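Local atomic coordinates of probable porin (Pseudomonas aeruginosa, PDB entry 4FSP), a protein that probably forms a porin channel through the outer membrane, a beta-barrel pore of the OprD family that lets small solutes pass. Residues I234-A238 against D239-S243; K113-S117 against R118-K122; S250-T253 against G254-G258. One frame throughout, in Å; residues are numbered along the deposited sequence.

Contact 1. Residues I234-A238 against D239-S243; sequences IGIAA and DSLES
I236 lays its CD1 methyl alongside the CB of L241, 3.7 Å away, and a little farther on the same methyl reaches L241 CD2. The two side chains run side by side and point the same way. I234 joins them: its CG1 stands between the backbone N and the carbonyl carbon (chi1 75°), a position that brings it within 3.9 Å of L241 CB. Both isoleucines thus meet the leucine CB from the same general side. Beta-branched I234 suits the extended strand, and I236, just past its end, adds its methyl to the same small apolar patch. The patch grows across the neighbouring strand 262-273, where L241 also touches L270.

Beneath these side chains the backbone closes a ladder. I234 and L241 form an antiparallel hydrogen-bonded pair, with I234 N to L241 O and L241 N to I234 O both at 3.0 Å. G235 and S240 are the following non-hydrogen-bonded pair; their CA atoms come close, and S240 CA sends a CA-H...O contact to I234 O at 3.3 Å. Past them, I236 N donates almost straight (174°) to D239 O, 2.8 Å, although the nitrogen stands above the carbonyl plane. This bond ends the ladder. The peptide before A237 is modelled cis, which probably helps the chain reverse, at a place where the small side chains of A237 and A238 ask for little room. D239, after the bend, gives its OD1 to the backbone N of R275, a bond to the turn after strand 262-273, while E242 forms a salt bridge with R273. The whole is a beta hairpin joining strands 223-235 and 240-252 by a short turn, like those at the periplasmic end of porin barrels, where this one probably lies.

Contact 2. Residues K113-S117 against R118-K122; sequences KLRLS and RSELK
K113 meets E120 and K122 through its first carbons: K113 CB lies 4.0 Å from E120 OE1, while the extended remainder of the chain carries NZ away to a salt bridge with D72. Its CA also gives a CA-H...O contact to L121 O. L114, the next residue, forms an antiparallel hydrogen-bonded pair with L121. L114 N to L121 O measures 2.7 Å and the return bond, L121 N to L114 O, 2.8 Å. The two leucines lie side by side on the same face, and a detergent molecule bound close to L114 is consistent with that face looking into the membrane, where leucine is at home. K113, R115, E120 and K122 put their charges on the other face, probably the inside; this alternation of apolar and polar residues is the hallmark of a transmembrane beta-barrel strand.

R115 crosses E120 at an angle. The arginine side chain bends at chi2 (103°), which carries NE over the hairpin; NE is 4.4 Å from E120 OE2, but the oxygen is well out of the guanidinium plane, so the attraction is one of charge alone. NE instead donates to a water, which in turn gives hydrogen bonds to S117 O and S119 O, each at 2.7 Å. L116 closes a two-residue hairpin: L116 N donates to S119 O at 3.2 Å, and S119 N to L116 O at 2.8 Å, across a type II' beta turn. S117 sits at the second position of that turn with positive phi (47°), a conformation glycine takes more readily; serine adopts it here, and its OG hydrogen-bonds E154 OE1, which probably helps hold the turn. E154 OE2 accepts from R118 N and S119 OG, and S119 OG also hydrogen-bonds S152 OG.

Contact 3. Residues S250-T253 against G254-G258; sequences SRDT and GGARG
A256 N and T253 O make the direct hydrogen bond of this contact, 3.1 Å long with an angle of 153° at the hydrogen. The nitrogen approaches from above the carbonyl plane of T253, so the bond does not follow a lone pair. It closes a type II' beta turn from T253 to A256 in which G254 takes the second position. Glycine fits there because the positive phi (57°) favours it and T253 O leaves little room on that side. G255, the third corner, carries no side chain either, and its backbone N donates to Q221 OE1.

A second, water-mediated link runs along the turn. One water donates to D252 OD2 and to G254 O, each at 2.9 Å, joining the end of strand 240-252 to the bend that follows it. This is where a barrel strand gives way to its loop, probably on the extracellular side as in relatives of this porin family. T253 touches a bound detergent molecule.

Van der Waals contact is slight: A256 CB packs against the aspartate, 3.8 Å from D252 OD2 and 3.9 Å from D252 CB. The first torsion of D252 (52°) tucks CG between the backbone N and the carbonyl carbon, which helps hold the carboxylate near that methyl; alanine is small enough to lie there.

Charge adds a further term. R251 NH2 stands 3.4 Å from D252 OD2, a salt bridge in which the oxygen lies well out of the guanidinium plane and no N-H points at it. The other carboxylate oxygen, D252 OD1, accepts a hydrogen bond from I261 N, across the loop.

Followed from the N terminus, the chain meets contact 2 first, where a two-residue turn joins strands 105-116 and 119-123. Contact 1 comes next, closing the turn from strand 223-235 to strand 240-252, and contact 3 follows, at the start of the loop between strands 240-252 and 262-273. The three lie in series, so none nests in or crosses another. Contacts 1 and 3 sit at the two ends of strand 240-252, their centres about 42 Å apart; contact 2 is about 36 Å from contact 1 and 33 Å from contact 3, centre to centre. Contacts 1 and 2 close hairpins between neighbouring barrel strands, while contact 3 makes the first bend of a longer loop.

Contact 1. Residues I234-A238 against D239-S243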
loop_
_atom_site.group_PDB
_atom_site.type_symbol
_atom_site.label_atom_id
_atom_site.label_comp_id
_atom_site.label_asym_id
_atom_site.label_seq_id
_atom_site.Cartn_x
_atom_site.Cartn_y
_atom_site.Cartn_z
ATOM N N ILE A 234 7.085 -16.191 15.764
ATOM C CA ILE A 234 7.329 -17.127 16.862
ATOM C C ILE A 234 7.239 -16.366 18.181
ATOM O O ILE A 234 7.486 -15.161 18.213
ATOM C CB ILE A 234 8.702 -17.818 16.748
ATOM C CG1 ILE A 234 9.821 -16.861 17.148
ATOM C CG2 ILE A 234 8.933 -18.324 15.335
ATOM C CD1 ILE A 234 11.194 -17.443 16.964
ATOM N N GLY A 235 6.875 -17.050 19.263
ATOM C CA GLY A 235 6.750 -16.389 20.554
ATOM C C GLY A 235 8.066 -16.403 21.305
ATOM O O GLY A 235 8.819 -17.370 21.197
ATOM N N ILE A 236 8.378 -15.324 22.027
ATOM C CA ILE A 236 9.561 -15.297 22.898
ATOM C C ILE A 236 9.426 -14.388 24.123
ATOM O O ILE A 236 9.989 -13.296 24.123
ATOM C CB ILE A 236 10.834 -14.775 22.172
ATOM C CG1 ILE A 236 10.867 -15.144 20.682
ATOM C CG2 ILE A 236 12.083 -15.268 22.891
ATOM C CD1 ILE A 236 11.959 -14.448 19.894
ATOM N N ALA A 237 8.661 -14.777 25.141
ATOM C CA ALA A 237 7.648 -15.811 25.065
ATOM C C ALA A 237 6.334 -15.073 25.300
ATOM O O ALA A 237 5.271 -15.497 24.832
ATOM C CB ALA A 237 7.877 -16.865 26.127
ATOM N N ALA A 238 6.424 -13.956 26.026
ATOM C CA ALA A 238 5.322 -12.996 26.121
ATOM C C ALA A 238 5.429 -11.983 24.984
ATOM O O ALA A 238 4.486 -11.235 24.709
ATOM C CB ALA A 238 5.347 -12.284 27.457
ATOM N N ASP A 239 6.599 -11.958 24.344
ATOM C CA ASP A 239 6.841 -11.113 23.177
ATOM C C ASP A 239 6.878 -11.966 21.904
ATOM O O ASP A 239 6.588 -13.158 21.941
ATOM C CB ASP A 239 8.155 -10.348 23.340
ATOM C CG ASP A 239 8.228 -9.596 24.655
ATOM O OD1 ASP A 239 7.232 -8.933 25.025
ATOM O OD2 ASP A 239 9.282 -9.683 25.324
ATOM N N SER A 240 7.228 -11.359 20.777
ATOM C CA SER A 240 7.240 -12.094 19.518
ATOM C C SER A 240 8.234 -11.569 18.497
ATOM O O SER A 240 8.607 -10.396 18.503
ATOM C CB SER A 240 5.844 -12.150 18.892
ATOM O OG SER A 240 5.357 -10.852 18.622
ATOM N N LEU A 241 8.655 -12.476 17.626
ATOM C CA LEU A 241 9.571 -12.189 16.543
ATOM C C LEU A 241 8.813 -12.473 15.251
ATOM O O LEU A 241 8.253 -13.561 15.079
ATOM C CB LEU A 241 10.800 -13.098 16.653
ATOM C CG LEU A 241 11.904 -12.901 15.618
ATOM C CD1 LEU A 241 12.220 -11.425 15.529
ATOM C CD2 LEU A 241 13.135 -13.691 16.019
ATOM N N GLU A 242 8.772 -11.486 14.364
ATOM C CA GLU A 242 8.053 -11.610 13.110
ATOM C C GLU A 242 9.030 -11.495 11.954
ATOM O O GLU A 242 10.025 -10.773 12.036
ATOM C CB GLU A 242 6.996 -10.507 12.989
ATOM C CG GLU A 242 6.244 -10.238 14.286
ATOM C CD GLU A 242 5.316 -9.035 14.193
ATOM O OE1 GLU A 242 5.560 -8.149 13.346
ATOM O OE2 GLU A 242 4.337 -8.975 14.964
ATOM N N SER A 243 8.735 -12.196 10.868
ATOM C CA SER A 243 9.603 -12.177 9.703
ATOM C C SER A 243 8.725 -12.012 8.494
ATOM O O SER A 243 7.587 -12.475 8.483
ATOM C CB SER A 243 10.371 -13.485 9.598
ATOM O OG SER A 243 9.494 -14.569 9.876
#

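Contact 2. Residues K113-S117 against R118-K122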
loop_
_atom_site.group_PDB
_atom_site.type_symbol
_atom_site.label_atom_id
_atom_site.label_comp_id
_atom_site.label_asym_id
_atom_site.label_seq_id
_atom_site.Cartn_x
_atom_site.Cartn_y
_atom_site.Cartn_z
ATOM N N LYS A 113 -21.001 -5.628 -6.049
ATOM C CA LYS A 113 -20.412 -6.791 -5.412
ATOM C C LYS A 113 -21.359 -7.989 -5.458
ATOM O O LYS A 113 -22.549 -7.872 -5.160
ATOM C CB LYS A 113 -19.920 -6.474 -3.993
ATOM C CG LYS A 113 -20.985 -5.977 -3.028
ATOM C CD LYS A 113 -20.373 -5.364 -1.754
ATOM C CE LYS A 113 -21.480 -4.909 -0.802
ATOM N NZ LYS A 113 -20.973 -4.228 0.439
ATOM N N LEU A 114 -20.816 -9.129 -5.887
ATOM C CA LEU A 114 -21.554 -10.381 -5.909
ATOM C C LEU A 114 -20.906 -11.380 -4.959
ATOM O O LEU A 114 -19.678 -11.503 -4.874
ATOM C CB LEU A 114 -21.612 -10.982 -7.307
ATOM C CG LEU A 114 -22.350 -10.259 -8.439
ATOM C CD1 LEU A 114 -22.096 -11.010 -9.736
ATOM C CD2 LEU A 114 -23.833 -10.201 -8.178
ATOM N N ARG A 115 -21.760 -12.119 -4.274
ATOM C CA ARG A 115 -21.342 -12.979 -3.202
ATOM C C ARG A 115 -22.032 -14.339 -3.389
ATOM O O ARG A 115 -23.257 -14.421 -3.543
ATOM C CB ARG A 115 -21.736 -12.291 -1.903
ATOM C CG ARG A 115 -21.190 -12.879 -0.677
ATOM C CD ARG A 115 -20.022 -12.129 -0.046
ATOM N NE ARG A 115 -19.449 -13.109 0.884
ATOM C CZ ARG A 115 -19.702 -13.170 2.186
ATOM N NH1 ARG A 115 -20.447 -12.233 2.763
ATOM N NH2 ARG A 115 -19.168 -14.149 2.918
ATOM N N LEU A 116 -21.226 -15.400 -3.414
ATOM C CA LEU A 116 -21.711 -16.766 -3.620
ATOM C C LEU A 116 -20.763 -17.715 -2.892
ATOM O O LEU A 116 -19.534 -17.610 -3.051
ATOM C CB LEU A 116 -21.733 -17.114 -5.112
ATOM C CG LEU A 116 -22.043 -18.572 -5.447
ATOM C CD1 LEU A 116 -23.428 -18.921 -4.940
ATOM C CD2 LEU A 116 -21.941 -18.824 -6.949
ATOM N N SER A 117 -21.322 -18.626 -2.096
ATOM C CA SER A 117 -20.519 -19.527 -1.271
ATOM C C SER A 117 -19.422 -18.756 -0.520
ATOM O O SER A 117 -19.715 -17.799 0.208
ATOM C CB SER A 117 -19.920 -20.641 -2.143
ATOM O OG SER A 117 -19.474 -21.714 -1.336
ATOM N N ARG A 118 -18.160 -19.137 -0.712
ATOM C CA ARG A 118 -17.070 -18.430 -0.023
ATOM C C ARG A 118 -16.277 -17.569 -0.989
ATOM O O ARG A 118 -15.070 -17.344 -0.808
ATOM C CB ARG A 118 -16.144 -19.430 0.678
ATOM C CG ARG A 118 -16.807 -20.130 1.841
ATOM C CD ARG A 118 -15.915 -21.182 2.479
ATOM N NE ARG A 118 -16.515 -21.598 3.738
ATOM C CZ ARG A 118 -17.377 -22.599 3.855
ATOM N NH1 ARG A 118 -17.711 -23.314 2.788
ATOM N NH2 ARG A 118 -17.890 -22.894 5.043
ATOM N N SER A 119 -16.962 -17.092 -2.022
ATOM C CA SER A 119 -16.306 -16.319 -3.060
ATOM C C SER A 119 -17.007 -14.984 -3.204
ATOM O O SER A 119 -18.175 -14.843 -2.820
ATOM C CB SER A 119 -16.315 -17.087 -4.385
ATOM O OG SER A 119 -15.670 -18.349 -4.232
ATOM N N GLU A 120 -16.284 -13.996 -3.730
ATOM C CA GLU A 120 -16.834 -12.655 -3.925
ATOM C C GLU A 120 -16.269 -12.055 -5.206
ATOM O O GLU A 120 -15.067 -12.193 -5.490
ATOM C CB GLU A 120 -16.555 -11.724 -2.717
ATOM C CG GLU A 120 -17.091 -10.264 -2.907
ATOM C CD GLU A 120 -16.964 -9.384 -1.646
ATOM O OE1 GLU A 120 -17.096 -8.143 -1.745
ATOM O OE2 GLU A 120 -16.736 -9.923 -0.541
ATOM N N LEU A 121 -17.143 -11.410 -5.983
ATOM C CA LEU A 121 -16.736 -10.717 -7.199
ATOM C C LEU A 121 -17.080 -9.245 -7.038
ATOM O O LEU A 121 -18.227 -8.910 -6.724
ATOM C CB LEU A 121 -17.466 -11.290 -8.422
ATOM C CG LEU A 121 -17.215 -10.520 -9.724
ATOM C CD1 LEU A 121 -15.735 -10.615 -10.078
ATOM C CD2 LEU A 121 -18.104 -11.020 -10.885
ATOM N N LYS A 122 -16.088 -8.374 -7.215
ATOM C CA LYS A 122 -16.324 -6.934 -7.234
ATOM C C LYS A 122 -16.099 -6.388 -8.640
ATOM O O LYS A 122 -15.116 -6.742 -9.296
ATOM C CB LYS A 122 -15.373 -6.205 -6.278
ATOM C CG LYS A 122 -15.571 -6.523 -4.801
ATOM C CD LYS A 122 -14.575 -5.721 -3.956
ATOM C CE LYS A 122 -15.002 -5.680 -2.504
ATOM N NZ LYS A 122 -14.309 -4.581 -1.773
HETATM O O HOH W 1 -18.833 -15.291 -0.218
#

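Contact 3. Residues S250-T253 against G254-G258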
loop_
_atom_site.group_PDB
_atom_site.type_symbol
_atom_site.label_atom_id
_atom_site.label_comp_id
_atom_site.label_asym_id
_atom_site.label_seq_id
_atom_site.Cartn_x
_atom_site.Cartn_y
_atom_site.Cartn_z
ATOM N N SER A 250 10.749 -9.638 -12.244
ATOM C CA SER A 250 10.020 -8.812 -13.208
ATOM C C SER A 250 10.760 -8.783 -14.529
ATOM O O SER A 250 11.987 -8.656 -14.561
ATOM C CB SER A 250 9.871 -7.381 -12.686
ATOM O OG SER A 250 9.435 -7.377 -11.329
ATOM N N ARG A 251 10.007 -8.895 -15.618
ATOM C CA ARG A 251 10.583 -8.916 -16.949
ATOM C C ARG A 251 9.610 -8.192 -17.856
ATOM O O ARG A 251 8.409 -8.178 -17.582
ATOM C CB ARG A 251 10.772 -10.366 -17.413
ATOM C CG ARG A 251 11.938 -10.565 -18.375
ATOM C CD ARG A 251 11.522 -11.358 -19.608
ATOM N NE ARG A 251 12.086 -10.793 -20.834
ATOM C CZ ARG A 251 11.742 -11.171 -22.062
ATOM N NH1 ARG A 251 10.831 -12.120 -22.234
ATOM N NH2 ARG A 251 12.307 -10.595 -23.116
ATOM N N ASP A 252 10.112 -7.574 -18.922
ATOM C CA ASP A 252 9.228 -6.918 -19.878
ATOM C C ASP A 252 8.409 -7.991 -20.560
ATOM O O ASP A 252 8.793 -9.163 -20.546
ATOM C CB ASP A 252 10.032 -6.181 -20.937
ATOM C CG ASP A 252 11.067 -7.063 -21.573
ATOM O OD1 ASP A 252 12.139 -7.265 -20.947
ATOM O OD2 ASP A 252 10.803 -7.566 -22.687
ATOM N N THR A 253 7.286 -7.607 -21.160
ATOM C CA THR A 253 6.456 -8.593 -21.833
ATOM C C THR A 253 5.791 -7.977 -23.048
ATOM O O THR A 253 5.551 -6.765 -23.081
ATOM C CB THR A 253 5.393 -9.153 -20.870
ATOM O OG1 THR A 253 4.760 -10.293 -21.460
ATOM C CG2 THR A 253 4.358 -8.092 -20.560
ATOM N N GLY A 254 5.511 -8.810 -24.048
ATOM C CA GLY A 254 4.908 -8.357 -25.294
ATOM C C GLY A 254 5.719 -7.278 -25.992
ATOM O O GLY A 254 6.944 -7.406 -26.139
ATOM N N GLY A 255 5.040 -6.206 -26.400
ATOM C CA GLY A 255 5.683 -5.089 -27.077
ATOM C C GLY A 255 6.713 -4.308 -26.270
ATOM O O GLY A 255 7.403 -3.443 -26.824
ATOM N N ALA A 256 6.812 -4.603 -24.972
ATOM C CA ALA A 256 7.835 -4.004 -24.107
ATOM C C ALA A 256 7.898 -2.492 -24.238
ATOM O O ALA A 256 8.951 -1.938 -24.521
ATOM C CB ALA A 256 9.213 -4.605 -24.411
ATOM N N ARG A 257 6.782 -1.817 -24.027
ATOM C CA ARG A 257 6.757 -0.373 -24.201
ATOM C C ARG A 257 7.596 0.350 -23.155
ATOM O O ARG A 257 7.726 1.571 -23.208
ATOM C CB ARG A 257 5.315 0.131 -24.147
ATOM C CG ARG A 257 4.375 -0.557 -25.128
ATOM C CD ARG A 257 2.931 -0.088 -24.920
ATOM N NE ARG A 257 2.018 -0.656 -25.907
ATOM C CZ ARG A 257 0.690 -0.634 -25.801
ATOM N NH1 ARG A 257 0.101 -0.077 -24.747
ATOM N NH2 ARG A 257 -0.050 -1.181 -26.749
ATOM N N GLY A 258 8.181 -0.406 -22.227
ATOM C CA GLY A 258 8.901 0.157 -21.097
ATOM C C GLY A 258 10.400 0.479 -21.051
ATOM O O GLY A 258 10.779 1.291 -20.206
HETATM O O HOH W 2 8.686 -8.822 -24.253
#